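Quinone oxidoreductase (Thermus thermophilus, PDB 1IZ0) probably reduces quinones with NADPH, a cofactor it has been seen to bind, as a medium-chain reductase built from a GroES-like and a Rossmann-type domain. Local coordinates at residues A121-G126 and M149-L154; G69-A74 and L93-G98; A48-L53 and G241-P246; K2-K7 and F277-A282; E203-L208 and R235-L240. All blocks are in the same frame, centred on the assembly; numbering follows the deposited sequence.

Contact 1. Residues A121-G126 and M149-L154; sequences AQARPG and MGLRVL
Gly126 N donates a nearly straight hydrogen bond of 2.8 Å to Gly150 O (169° at the hydrogen), joining the segments 121-126 and 149-154 where their backbones run 57° apart. The donor stands well above the carbonyl plane, 38° out of it. Gly150 has positive phi and closes helix 137-148 in a Schellman motif, which turns its carbonyl toward the loop. Beside this bond, Leu151 sends both methyls back to the loop. CD1 lies 3.8 Å from Ala123 CB, while CD2 comes up to the carbonyl of Arg124. CG lies anti to its own carbonyl carbon, and Leu118 of helix 108-120 also packs on this side chain. Selenomethionine Met149 adds its terminal CE, 4.4 Å from Ala123 CB. At the other end, Arg152 lays CD 3.6 Å from Gly126 O, and one water accepts from Arg152 NH1 and donates to that same oxygen. The charge of Arg152 is matched by Glu172 through NH2, and Trp187 makes a cation-pi contact with it. The loop after helix 108-120 thus meets the end of helix 137-148 beside the parallel strands 128-131 and 152-157, the alternating helix and strand order of a Rossmann-type nucleotide-binding domain.

Contact 2. Residues G69-A74 and L93-G98; sequences GRRYAA and LPLPEG
The Tyr72 ring meets segment 93-98 at its edge: Leu93 O and Pro94 N lie near the ring plane there, with Tyr72 CD1 3.9 Å from Pro94 N. The Arg70 guanidinium has Tyr72 CE1 over one face, toward the rim, and a water in plane at its edge. Pro94 CB approaches obliquely, 3.5 Å from Arg70 NH1. That edge water accepts from NH1 and donates to Leu95 O. A second water accepts from Arg70 NE and from Leu95 N and donates to Arg71 O, so the arginine is tied to the far backbone through solvent. Directly, the backbones pair at Ala73 and Leu93, an antiparallel hydrogen-bonded pair: Ala73 N to Leu93 O is 3.0 Å and Leu93 N to Ala73 O is 2.9 Å. Leu95 fills the angle where the chains part. Its CG lies anti to the carbonyl carbon (chi1 -56°), and from there CD1 branches to Arg71 CG at 3.6 Å and CD2 to Ala73 CB at 3.9 Å. An alanine here would probably open a gap beside Ala73 and deprive the aliphatic part of Arg71 of one of its apolar neighbours. Arg71 holds Glu33 in a salt bridge. Strand 70-75 lies between 62-67 and the short, weakly bonded strand 93-94, and Ala104 of helix 101-105 packs on Leu95.

Contact 3. Residues A48-L53 and G241-P246; sequences AYLTRL and GFWLTP
Trp243, Leu50 and Thr51 bury the most surface here, and the indole of Trp243 is the centre round which the others are placed. Leu50 lies over one face of it: its CB is 3.5 Å from the centroid of the six-membered ring and 21° off the normal, a CH-pi contact, with CG farther along toward CE2 and CD2. The other face is occupied from within segment 241-246 by Thr245 CB and Pro246 CD, so the indole is sandwiched. Thr51 brings its methyl CG2 to the rim near CZ2 and CH2, at a spacing too short to be trusted in detail. Tyr49 adds the polar link, for Trp243 NE1 donates to Tyr49 OH at 2.9 Å, with the oxygen close to the indole plane and the N-H bent to 145°. The tyrosine ring is steeply inclined to the indole, the planes 83° apart, and its CG is anti to the backbone N. Tyr49 also rests on Ala40, Leu43 and Met44 of helix 39-46. Phe242 and Leu244, on either side of Trp243 in sequence, bind NADPH in the complex of this enzyme, though no cofactor is present here; Phe39 of that site is about 7 Å from Tyr49 between side chains. The arrangement bridges a loop of what is, as in related reductases, the catalytic domain and the chain leaving the cofactor domain, consistent with their interdomain cleft.

Contact 4. Residues K2-K7 and F277-A282; sequences KAWVLK and FPFAEA
Trp4 and Phe279 form the dense part of this contact, an edge-to-face pair in which the indole edge points at the phenyl face. Trp4 CD1 is 3.5 Å from Phe279 CZ, and the ring planes meet at 52°. Trp4 NE1, which lies over the middle of that phenyl face, also donates to Phe279 O at 3.0 Å. The same oxygen accepts Ala282 N from the opposite side of its carbonyl plane, so two donors grip it. Ala282 CB closes one face of the indole in a CH-pi contact, 3.5 Å from the centroid of the five-membered ring. Phe279 opens a 3-10 turn that leads from strand 273-278 into helix 282-288, and the pair therefore fastens the N-terminal strand 2-6, antiparallel to 13-17, onto that strand-to-helix junction. A leucine in place of Trp4 would probably leave Phe279 O without its indole donor and the phenyl face without its edge partner. The outer side is looser. Lys2, partly exposed, runs its extended chain alongside the phenyl ring, with CD 3.6 Å from Phe279 CE1, its CG placed between the backbone N and carbonyl carbon (chi1 58°). Toward the six-membered ring, exposed Ala280 brings its carbonyl oxygen in obliquely, 3.6 Å from Trp4 CZ2.

Contact 5. Residues E203-L208 and R235-L240; sequences ESLGLL and RNLAVL
Arg235 reaches across to Leu208 with a chain extended from CG to NE. From CB, which points toward the segment 203-208, the chain leaves with CG anti to the carbonyl carbon (chi1 -65°). CD is the first atom to come near, 3.8 Å from Leu208 O. CZ follows at 4.0 Å from that oxygen, and NH1 ends the path with a hydrogen bond of 2.9 Å to Leu208 O. The oxygen lies close to the guanidinium plane, and the donor sits in the carbonyl plane on a lone pair, although the N-H is bent to 140°. Behind this polar tip the side chains that meet are all apolar. Leu237 CD2 packs 3.6 Å from Leu208 CB, and its CD1 lies 3.9 Å from Leu205 O, so the two methyls touch the first and last residues of the type I turn. Val239 CG2 meets Leu205 CD2 at 3.9 Å, the side chains crossing at about a right angle. Leu232 of helix 231-234 touches Leu205, Leu237 and Val239 and joins this apolar cluster at the edge strand of the Rossmann-type sheet. Apolar packing carries the contact, and its one direct hydrogen bond probably adds direction at the margin.

How the contacts relate
Contacts 1 and 5 belong to the nucleotide-binding domain, both reaching its parallel sheet; they touch where Ala121 CA lies 4.0 Å from Leu240 CD2. Contacts 2 and 4 both reach the mixed sheet of the other domain, with centres 23 Å apart and nearest atoms about 14 Å apart. Contact 3 lies between the two groups: its segment 241-246 follows directly on 235-240 of contact 5, and its nearest atoms are about 7 Å from contact 4 and about 7 Å from contact 1. It also holds two NADPH-binding residues, Phe242 and Leu244. Met149 of contact 1 is about 11 Å from Phe242 between side chains, whereas contact 4 stands away from the known sites.

Contact 1. Residues A121-G126 and M149-L154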
# COMPACT_ATOMS: atom_id res chain seq x y z
N ALA A 121 14.35 -5.45 -5.08
CA ALA A 121 14.64 -5.85 -6.46
C ALA A 121 15.87 -5.08 -6.95
O ALA A 121 16.19 -5.08 -8.14
CB ALA A 121 13.44 -5.57 -7.36
N GLN A 122 16.56 -4.43 -6.01
CA GLN A 122 17.75 -3.65 -6.33
C GLN A 122 17.55 -2.71 -7.53
O GLN A 122 18.35 -2.71 -8.47
CB GLN A 122 18.93 -4.60 -6.59
CG GLN A 122 19.28 -5.48 -5.40
CD GLN A 122 20.36 -6.50 -5.74
OE1 GLN A 122 21.48 -6.15 -6.11
NE2 GLN A 122 20.03 -7.78 -5.60
N ALA A 123 16.49 -1.91 -7.49
CA ALA A 123 16.21 -0.97 -8.57
C ALA A 123 17.34 0.06 -8.59
O ALA A 123 17.66 0.67 -7.58
CB ALA A 123 14.88 -0.29 -8.33
N ARG A 124 17.92 0.27 -9.76
CA ARG A 124 19.01 1.23 -9.90
C ARG A 124 18.56 2.42 -10.75
O ARG A 124 17.68 2.28 -11.61
CB ARG A 124 20.21 0.53 -10.56
CG ARG A 124 21.55 0.78 -9.89
CD ARG A 124 21.90 -0.26 -8.83
NE ARG A 124 21.14 -0.11 -7.59
CZ ARG A 124 21.31 -0.88 -6.52
NH1 ARG A 124 22.22 -1.85 -6.54
NH2 ARG A 124 20.58 -0.69 -5.43
N PRO A 125 19.15 3.61 -10.53
CA PRO A 125 18.79 4.80 -11.30
C PRO A 125 18.77 4.52 -12.80
O PRO A 125 19.66 3.84 -13.32
CB PRO A 125 19.87 5.80 -10.91
CG PRO A 125 20.16 5.43 -9.47
CD PRO A 125 20.20 3.91 -9.54
N GLY A 126 17.77 5.04 -13.50
CA GLY A 126 17.68 4.82 -14.94
C GLY A 126 16.99 3.53 -15.36
O GLY A 126 16.69 3.35 -16.53
N MSE A 149 13.56 7.57 -6.86
CA MSE A 149 14.71 6.67 -6.89
C MSE A 149 15.41 6.81 -8.23
O MSE A 149 16.39 6.12 -8.51
CB MSE A 149 14.26 5.23 -6.65
CG MSE A 149 13.72 5.00 -5.24
SE MSE A 149 13.15 3.17 -4.90
CE MSE A 149 14.92 2.36 -4.82
N GLY A 150 14.90 7.71 -9.07
CA GLY A 150 15.48 7.95 -10.38
C GLY A 150 15.13 6.93 -11.44
O GLY A 150 15.84 6.79 -12.44
N LEU A 151 14.03 6.21 -11.25
CA LEU A 151 13.63 5.20 -12.21
C LEU A 151 12.73 5.74 -13.33
O LEU A 151 12.08 6.77 -13.18
CB LEU A 151 12.90 4.05 -11.49
CG LEU A 151 13.55 3.46 -10.24
CD1 LEU A 151 12.61 2.42 -9.63
CD2 LEU A 151 14.88 2.82 -10.59
N ARG A 152 12.70 5.02 -14.45
CA ARG A 152 11.87 5.37 -15.59
C ARG A 152 10.60 4.55 -15.39
O ARG A 152 10.66 3.32 -15.37
CB ARG A 152 12.56 4.98 -16.89
CG ARG A 152 13.77 5.85 -17.24
CD ARG A 152 14.42 5.38 -18.54
NE ARG A 152 13.47 5.35 -19.65
CZ ARG A 152 13.64 4.62 -20.75
NH1 ARG A 152 14.73 3.87 -20.88
NH2 ARG A 152 12.73 4.64 -21.72
N VAL A 153 9.47 5.22 -15.24
CA VAL A 153 8.20 4.54 -14.97
C VAL A 153 7.21 4.40 -16.12
O VAL A 153 6.89 5.38 -16.80
CB VAL A 153 7.45 5.24 -13.80
CG1 VAL A 153 6.16 4.49 -13.48
CG2 VAL A 153 8.37 5.33 -12.59
N LEU A 154 6.70 3.19 -16.29
CA LEU A 154 5.69 2.89 -17.31
C LEU A 154 4.48 2.52 -16.46
O LEU A 154 4.49 1.47 -15.81
CB LEU A 154 6.10 1.68 -18.15
CG LEU A 154 5.59 1.46 -19.58
CD1 LEU A 154 5.56 -0.05 -19.84
CD2 LEU A 154 4.21 2.05 -19.80
O HOH W 1 17.16 3.38 -19.02

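Contact 2. Residues G69-A74 and L93-G98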
# COMPACT_ATOMS: atom_id res chain seq x y z
N GLY A 69 -0.98 15.64 22.31
CA GLY A 69 -0.86 16.78 21.41
C GLY A 69 -0.12 16.59 20.10
O GLY A 69 -0.18 17.47 19.23
N ARG A 70 0.58 15.48 19.93
CA ARG A 70 1.32 15.26 18.68
C ARG A 70 0.72 14.15 17.81
O ARG A 70 0.39 13.07 18.30
CB ARG A 70 2.78 14.93 19.00
CG ARG A 70 3.68 14.97 17.78
CD ARG A 70 5.12 14.61 18.11
NE ARG A 70 5.97 14.66 16.92
CZ ARG A 70 7.26 14.34 16.90
NH1 ARG A 70 7.95 14.42 15.78
NH2 ARG A 70 7.85 13.93 18.02
N ARG A 71 0.61 14.41 16.51
CA ARG A 71 0.06 13.44 15.56
C ARG A 71 1.09 12.46 14.99
O ARG A 71 2.18 12.85 14.56
CB ARG A 71 -0.63 14.18 14.41
CG ARG A 71 -1.21 13.26 13.34
CD ARG A 71 -1.99 14.08 12.32
NE ARG A 71 -3.07 14.82 12.97
CZ ARG A 71 -3.51 16.01 12.56
NH1 ARG A 71 -2.95 16.60 11.51
NH2 ARG A 71 -4.50 16.61 13.21
N TYR A 72 0.71 11.18 14.98
CA TYR A 72 1.56 10.11 14.49
C TYR A 72 0.77 9.17 13.59
O TYR A 72 -0.46 9.14 13.64
CB TYR A 72 2.08 9.26 15.66
CG TYR A 72 2.97 9.96 16.65
CD1 TYR A 72 4.34 10.07 16.43
CD2 TYR A 72 2.45 10.48 17.84
CE1 TYR A 72 5.19 10.66 17.37
CE2 TYR A 72 3.28 11.07 18.79
CZ TYR A 72 4.65 11.15 18.55
OH TYR A 72 5.48 11.70 19.51
N ALA A 73 1.50 8.41 12.78
CA ALA A 73 0.90 7.41 11.90
C ALA A 73 1.40 6.09 12.48
O ALA A 73 2.47 6.05 13.10
CB ALA A 73 1.40 7.58 10.48
N ALA A 74 0.64 5.01 12.31
CA ALA A 74 1.09 3.74 12.85
C ALA A 74 0.45 2.54 12.18
O ALA A 74 -0.67 2.61 11.70
CB ALA A 74 0.83 3.68 14.35
N LEU A 93 5.10 6.70 14.08
CA LEU A 93 5.77 7.33 12.95
C LEU A 93 5.51 8.84 12.96
O LEU A 93 4.39 9.27 12.71
CB LEU A 93 5.26 6.69 11.66
CG LEU A 93 5.99 6.96 10.35
CD1 LEU A 93 5.61 8.33 9.82
CD2 LEU A 93 7.50 6.86 10.59
N PRO A 94 6.54 9.65 13.24
CA PRO A 94 6.42 11.12 13.27
C PRO A 94 6.05 11.67 11.90
O PRO A 94 6.54 11.19 10.87
CB PRO A 94 7.82 11.58 13.70
CG PRO A 94 8.40 10.40 14.40
CD PRO A 94 7.93 9.25 13.55
N LEU A 95 5.19 12.68 11.89
CA LEU A 95 4.74 13.28 10.64
C LEU A 95 5.20 14.72 10.52
O LEU A 95 5.44 15.38 11.53
CB LEU A 95 3.21 13.23 10.58
CG LEU A 95 2.58 11.84 10.72
CD1 LEU A 95 1.09 11.96 10.91
CD2 LEU A 95 2.89 11.02 9.48
N PRO A 96 5.35 15.22 9.29
CA PRO A 96 5.79 16.60 9.08
C PRO A 96 4.65 17.52 9.47
O PRO A 96 3.48 17.18 9.29
CB PRO A 96 6.05 16.67 7.57
CG PRO A 96 6.22 15.23 7.16
CD PRO A 96 5.21 14.52 8.00
N GLU A 97 4.97 18.69 10.01
CA GLU A 97 3.96 19.66 10.41
C GLU A 97 3.07 19.99 9.22
O GLU A 97 3.55 20.16 8.11
CB GLU A 97 4.62 20.94 10.92
CG GLU A 97 5.37 20.75 12.21
CD GLU A 97 4.42 20.44 13.35
OE1 GLU A 97 4.80 19.65 14.25
OE2 GLU A 97 3.30 21.00 13.35
N GLY A 98 1.76 20.07 9.46
CA GLY A 98 0.84 20.41 8.39
C GLY A 98 0.28 19.26 7.56
O GLY A 98 -0.67 19.46 6.81
O HOH W 2 7.55 15.34 13.13
O HOH W 3 4.54 14.36 14.46

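Contact 3. Residues A48-L53 and G241-P246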
# COMPACT_ATOMS: atom_id res chain seq x y z
N ALA A 48 -9.06 -14.82 4.20
CA ALA A 48 -8.30 -15.18 3.01
C ALA A 48 -6.96 -14.45 2.90
O ALA A 48 -6.41 -14.35 1.81
CB ALA A 48 -9.14 -14.91 1.77
N TYR A 49 -6.44 -13.95 4.01
CA TYR A 49 -5.17 -13.23 3.98
C TYR A 49 -4.01 -14.03 4.60
O TYR A 49 -4.23 -14.99 5.33
CB TYR A 49 -5.31 -11.89 4.70
CG TYR A 49 -4.15 -10.94 4.49
CD1 TYR A 49 -3.47 -10.38 5.57
CD2 TYR A 49 -3.72 -10.61 3.20
CE1 TYR A 49 -2.40 -9.51 5.38
CE2 TYR A 49 -2.64 -9.74 2.99
CZ TYR A 49 -1.99 -9.20 4.09
OH TYR A 49 -0.92 -8.35 3.91
N LEU A 50 -2.78 -13.62 4.29
CA LEU A 50 -1.60 -14.30 4.82
C LEU A 50 -1.70 -14.41 6.35
O LEU A 50 -1.41 -15.46 6.91
CB LEU A 50 -0.32 -13.55 4.42
CG LEU A 50 0.03 -13.56 2.93
CD1 LEU A 50 0.14 -14.99 2.44
CD2 LEU A 50 -1.02 -12.81 2.13
N THR A 51 -2.08 -13.32 7.01
CA THR A 51 -2.25 -13.34 8.47
C THR A 51 -3.71 -13.70 8.72
O THR A 51 -4.61 -13.16 8.09
CB THR A 51 -1.98 -11.96 9.13
OG1 THR A 51 -2.95 -11.01 8.67
CG2 THR A 51 -0.60 -11.44 8.80
N ARG A 52 -3.94 -14.63 9.64
CA ARG A 52 -5.29 -15.04 9.95
C ARG A 52 -5.69 -14.57 11.34
O ARG A 52 -5.30 -15.17 12.34
CB ARG A 52 -5.41 -16.56 9.85
N LEU A 53 -6.46 -13.49 11.40
CA LEU A 53 -6.92 -12.95 12.67
C LEU A 53 -8.20 -13.70 13.05
O LEU A 53 -9.08 -13.90 12.20
CB LEU A 53 -7.21 -11.45 12.54
CG LEU A 53 -6.52 -10.54 13.56
CD1 LEU A 53 -6.97 -10.90 14.96
CD2 LEU A 53 -5.00 -10.71 13.44
N GLY A 241 8.80 -12.86 -4.26
CA GLY A 241 7.53 -12.81 -3.57
C GLY A 241 7.69 -11.72 -2.54
O GLY A 241 8.77 -11.56 -1.97
N PHE A 242 6.63 -10.96 -2.30
CA PHE A 242 6.73 -9.87 -1.34
C PHE A 242 5.55 -9.78 -0.39
O PHE A 242 4.40 -9.89 -0.79
CB PHE A 242 6.88 -8.54 -2.11
CG PHE A 242 7.04 -7.34 -1.22
CD1 PHE A 242 5.93 -6.77 -0.60
CD2 PHE A 242 8.30 -6.81 -0.97
CE1 PHE A 242 6.08 -5.69 0.26
CE2 PHE A 242 8.46 -5.73 -0.11
CZ PHE A 242 7.35 -5.17 0.51
N TRP A 243 5.85 -9.58 0.89
CA TRP A 243 4.83 -9.43 1.92
C TRP A 243 5.41 -8.48 2.98
O TRP A 243 6.38 -8.81 3.66
CB TRP A 243 4.46 -10.78 2.54
CG TRP A 243 3.32 -10.65 3.51
CD1 TRP A 243 2.32 -9.73 3.47
CD2 TRP A 243 3.07 -11.47 4.66
NE1 TRP A 243 1.46 -9.92 4.53
CE2 TRP A 243 1.90 -10.98 5.27
CE3 TRP A 243 3.73 -12.57 5.23
CZ2 TRP A 243 1.36 -11.55 6.43
CZ3 TRP A 243 3.19 -13.14 6.39
CH2 TRP A 243 2.02 -12.63 6.98
N LEU A 244 4.80 -7.31 3.09
CA LEU A 244 5.24 -6.26 4.01
C LEU A 244 5.35 -6.61 5.50
O LEU A 244 6.39 -6.36 6.13
CB LEU A 244 4.33 -5.03 3.82
CG LEU A 244 4.66 -3.62 4.32
CD1 LEU A 244 4.15 -3.45 5.73
CD2 LEU A 244 6.15 -3.35 4.23
N THR A 245 4.29 -7.19 6.06
CA THR A 245 4.24 -7.52 7.48
C THR A 245 5.52 -8.04 8.12
O THR A 245 6.06 -7.40 9.02
CB THR A 245 3.07 -8.50 7.75
OG1 THR A 245 1.84 -7.88 7.36
CG2 THR A 245 3.00 -8.85 9.23
N PRO A 246 6.04 -9.20 7.67
CA PRO A 246 7.27 -9.72 8.27
C PRO A 246 8.44 -8.74 8.24
O PRO A 246 9.26 -8.70 9.15
CB PRO A 246 7.57 -10.97 7.43
CG PRO A 246 6.23 -11.38 6.93
CD PRO A 246 5.58 -10.07 6.57

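Contact 4. Residues K2-K7 and F277-A282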
# COMPACT_ATOMS: atom_id res chain seq x y z
N LYS A 2 -16.60 3.96 21.00
CA LYS A 2 -17.28 3.38 19.87
C LYS A 2 -16.23 2.66 19.02
O LYS A 2 -15.07 3.06 18.98
CB LYS A 2 -17.98 4.48 19.05
CG LYS A 2 -17.05 5.57 18.54
CD LYS A 2 -17.81 6.68 17.77
CE LYS A 2 -16.84 7.72 17.20
NZ LYS A 2 -17.51 8.85 16.48
N ALA A 3 -16.63 1.58 18.36
CA ALA A 3 -15.70 0.84 17.53
C ALA A 3 -16.43 -0.14 16.64
O ALA A 3 -17.54 -0.57 16.96
CB ALA A 3 -14.70 0.08 18.41
N TRP A 4 -15.80 -0.49 15.52
CA TRP A 4 -16.39 -1.45 14.60
C TRP A 4 -15.76 -2.80 14.87
O TRP A 4 -14.54 -2.94 14.96
CB TRP A 4 -16.14 -1.04 13.14
CG TRP A 4 -16.98 0.12 12.70
CD1 TRP A 4 -16.59 1.43 12.60
CD2 TRP A 4 -18.35 0.08 12.29
NE1 TRP A 4 -17.63 2.20 12.15
CE2 TRP A 4 -18.73 1.40 11.96
CE3 TRP A 4 -19.30 -0.95 12.18
CZ2 TRP A 4 -20.02 1.72 11.51
CZ3 TRP A 4 -20.59 -0.62 11.74
CH2 TRP A 4 -20.93 0.70 11.41
N VAL A 5 -16.62 -3.81 15.03
CA VAL A 5 -16.14 -5.15 15.31
C VAL A 5 -16.71 -6.14 14.32
O VAL A 5 -17.88 -6.06 13.95
CB VAL A 5 -16.54 -5.59 16.74
CG1 VAL A 5 -15.98 -6.97 17.03
CG2 VAL A 5 -16.00 -4.58 17.75
N LEU A 6 -15.86 -7.06 13.89
CA LEU A 6 -16.26 -8.11 12.95
C LEU A 6 -16.34 -9.38 13.79
O LEU A 6 -15.32 -9.89 14.26
CB LEU A 6 -15.19 -8.23 11.85
CG LEU A 6 -15.38 -9.06 10.57
CD1 LEU A 6 -14.93 -10.47 10.80
CD2 LEU A 6 -16.82 -9.00 10.10
N LYS A 7 -17.55 -9.88 14.01
CA LYS A 7 -17.74 -11.08 14.82
C LYS A 7 -17.66 -12.38 14.04
O LYS A 7 -17.46 -13.45 14.62
CB LYS A 7 -19.07 -10.98 15.57
CG LYS A 7 -19.06 -9.89 16.63
CD LYS A 7 -20.39 -9.75 17.35
CE LYS A 7 -20.30 -8.66 18.42
NZ LYS A 7 -21.61 -8.44 19.09
N PHE A 277 -14.51 8.43 3.79
CA PHE A 277 -15.77 8.07 4.43
C PHE A 277 -15.79 8.43 5.92
O PHE A 277 -14.78 8.36 6.61
CB PHE A 277 -16.02 6.57 4.29
CG PHE A 277 -16.19 6.11 2.87
CD1 PHE A 277 -17.46 5.93 2.34
CD2 PHE A 277 -15.08 5.91 2.06
CE1 PHE A 277 -17.63 5.57 1.00
CE2 PHE A 277 -15.24 5.54 0.72
CZ PHE A 277 -16.51 5.37 0.19
N PRO A 278 -16.96 8.84 6.41
CA PRO A 278 -17.11 9.20 7.82
C PRO A 278 -17.12 7.88 8.60
O PRO A 278 -17.45 6.83 8.05
CB PRO A 278 -18.46 9.90 7.88
CG PRO A 278 -18.62 10.44 6.47
CD PRO A 278 -18.12 9.31 5.63
N PHE A 279 -16.77 7.93 9.88
CA PHE A 279 -16.74 6.74 10.73
C PHE A 279 -17.99 5.88 10.55
O PHE A 279 -17.90 4.66 10.40
CB PHE A 279 -16.61 7.18 12.18
CG PHE A 279 -16.34 6.05 13.13
CD1 PHE A 279 -17.29 5.66 14.07
CD2 PHE A 279 -15.12 5.39 13.10
CE1 PHE A 279 -17.03 4.63 14.96
CE2 PHE A 279 -14.85 4.36 13.99
CZ PHE A 279 -15.80 3.98 14.92
N ALA A 280 -19.14 6.54 10.55
CA ALA A 280 -20.42 5.87 10.41
C ALA A 280 -20.58 5.03 9.14
O ALA A 280 -21.35 4.07 9.12
CB ALA A 280 -21.55 6.90 10.49
N GLU A 281 -19.85 5.38 8.08
CA GLU A 281 -19.95 4.66 6.81
C GLU A 281 -18.88 3.60 6.55
O GLU A 281 -18.55 3.31 5.40
CB GLU A 281 -20.00 5.66 5.66
CG GLU A 281 -21.30 6.46 5.62
CD GLU A 281 -21.26 7.63 4.65
OE1 GLU A 281 -20.84 7.43 3.49
OE2 GLU A 281 -21.66 8.74 5.05
N ALA A 282 -18.37 2.99 7.62
CA ALA A 282 -17.34 1.96 7.50
C ALA A 282 -17.63 0.89 6.45
O ALA A 282 -16.76 0.57 5.64
CB ALA A 282 -17.13 1.30 8.86

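Contact 5. Residues E203-L208 and R235-L240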
# COMPACT_ATOMS: atom_id res chain seq x y z
N GLU A 203 2.80 -13.63 -18.65
CA GLU A 203 2.79 -12.56 -19.64
C GLU A 203 3.64 -11.39 -19.15
O GLU A 203 4.33 -10.74 -19.94
CB GLU A 203 1.35 -12.07 -19.89
CG GLU A 203 0.40 -13.16 -20.40
CD GLU A 203 0.86 -13.78 -21.71
OE1 GLU A 203 1.11 -13.02 -22.68
OE2 GLU A 203 0.96 -15.03 -21.78
N SER A 204 3.59 -11.12 -17.85
CA SER A 204 4.37 -10.03 -17.28
C SER A 204 5.85 -10.35 -17.43
O SER A 204 6.66 -9.46 -17.68
CB SER A 204 4.04 -9.84 -15.80
OG SER A 204 2.71 -9.36 -15.63
N LEU A 205 6.19 -11.63 -17.28
CA LEU A 205 7.58 -12.06 -17.41
C LEU A 205 8.07 -11.85 -18.83
O LEU A 205 9.25 -11.60 -19.05
CB LEU A 205 7.71 -13.53 -17.01
CG LEU A 205 7.64 -13.83 -15.51
CD1 LEU A 205 7.43 -15.32 -15.30
CD2 LEU A 205 8.92 -13.36 -14.83
N GLY A 206 7.16 -11.93 -19.79
CA GLY A 206 7.55 -11.73 -21.18
C GLY A 206 7.91 -10.29 -21.49
O GLY A 206 8.48 -10.00 -22.54
N LEU A 207 7.58 -9.38 -20.57
CA LEU A 207 7.84 -7.95 -20.76
C LEU A 207 9.24 -7.57 -20.29
O LEU A 207 9.73 -6.49 -20.61
CB LEU A 207 6.84 -7.12 -19.96
CG LEU A 207 5.34 -7.44 -20.08
CD1 LEU A 207 4.57 -6.63 -19.04
CD2 LEU A 207 4.86 -7.13 -21.49
N LEU A 208 9.86 -8.46 -19.53
CA LEU A 208 11.18 -8.20 -18.97
C LEU A 208 12.36 -8.38 -19.92
O LEU A 208 12.35 -9.24 -20.78
CB LEU A 208 11.41 -9.08 -17.74
CG LEU A 208 10.51 -8.82 -16.53
CD1 LEU A 208 10.58 -9.99 -15.56
CD2 LEU A 208 10.94 -7.51 -15.86
N ARG A 235 16.69 -15.47 -19.87
CA ARG A 235 17.06 -14.08 -19.62
C ARG A 235 17.53 -13.77 -18.21
O ARG A 235 17.61 -12.60 -17.83
CB ARG A 235 15.89 -13.15 -20.00
CG ARG A 235 15.57 -13.18 -21.48
CD ARG A 235 14.69 -12.02 -21.90
NE ARG A 235 14.69 -11.84 -23.35
CZ ARG A 235 14.13 -10.82 -23.99
NH1 ARG A 235 13.51 -9.86 -23.31
NH2 ARG A 235 14.20 -10.75 -25.31
N ASN A 236 17.86 -14.80 -17.45
CA ASN A 236 18.31 -14.61 -16.07
C ASN A 236 17.32 -13.73 -15.32
O ASN A 236 17.69 -12.76 -14.67
CB ASN A 236 19.70 -13.95 -16.06
CG ASN A 236 20.80 -14.92 -16.41
OD1 ASN A 236 21.33 -14.92 -17.54
ND2 ASN A 236 21.16 -15.77 -15.47
N LEU A 237 16.04 -14.09 -15.41
CA LEU A 237 14.97 -13.34 -14.76
C LEU A 237 14.77 -13.81 -13.33
O LEU A 237 15.19 -14.91 -12.97
CB LEU A 237 13.66 -13.52 -15.54
CG LEU A 237 13.69 -13.13 -17.03
CD1 LEU A 237 12.37 -13.53 -17.69
CD2 LEU A 237 13.93 -11.63 -17.16
N ALA A 238 14.14 -12.98 -12.52
CA ALA A 238 13.87 -13.35 -11.14
C ALA A 238 12.44 -13.00 -10.76
O ALA A 238 11.85 -12.05 -11.29
CB ALA A 238 14.85 -12.63 -10.21
N VAL A 239 11.87 -13.79 -9.86
CA VAL A 239 10.53 -13.53 -9.36
C VAL A 239 10.69 -13.45 -7.85
O VAL A 239 11.16 -14.39 -7.21
CB VAL A 239 9.55 -14.66 -9.70
CG1 VAL A 239 8.20 -14.39 -9.03
CG2 VAL A 239 9.37 -14.75 -11.21
N LEU A 240 10.33 -12.30 -7.28
CA LEU A 240 10.46 -12.09 -5.85
C LEU A 240 9.09 -11.97 -5.20
O LEU A 240 8.31 -11.09 -5.56
CB LEU A 240 11.28 -10.83 -5.57
CG LEU A 240 12.65 -10.73 -6.25
CD1 LEU A 240 12.47 -10.43 -7.72
CD2 LEU A 240 13.46 -9.60 -5.61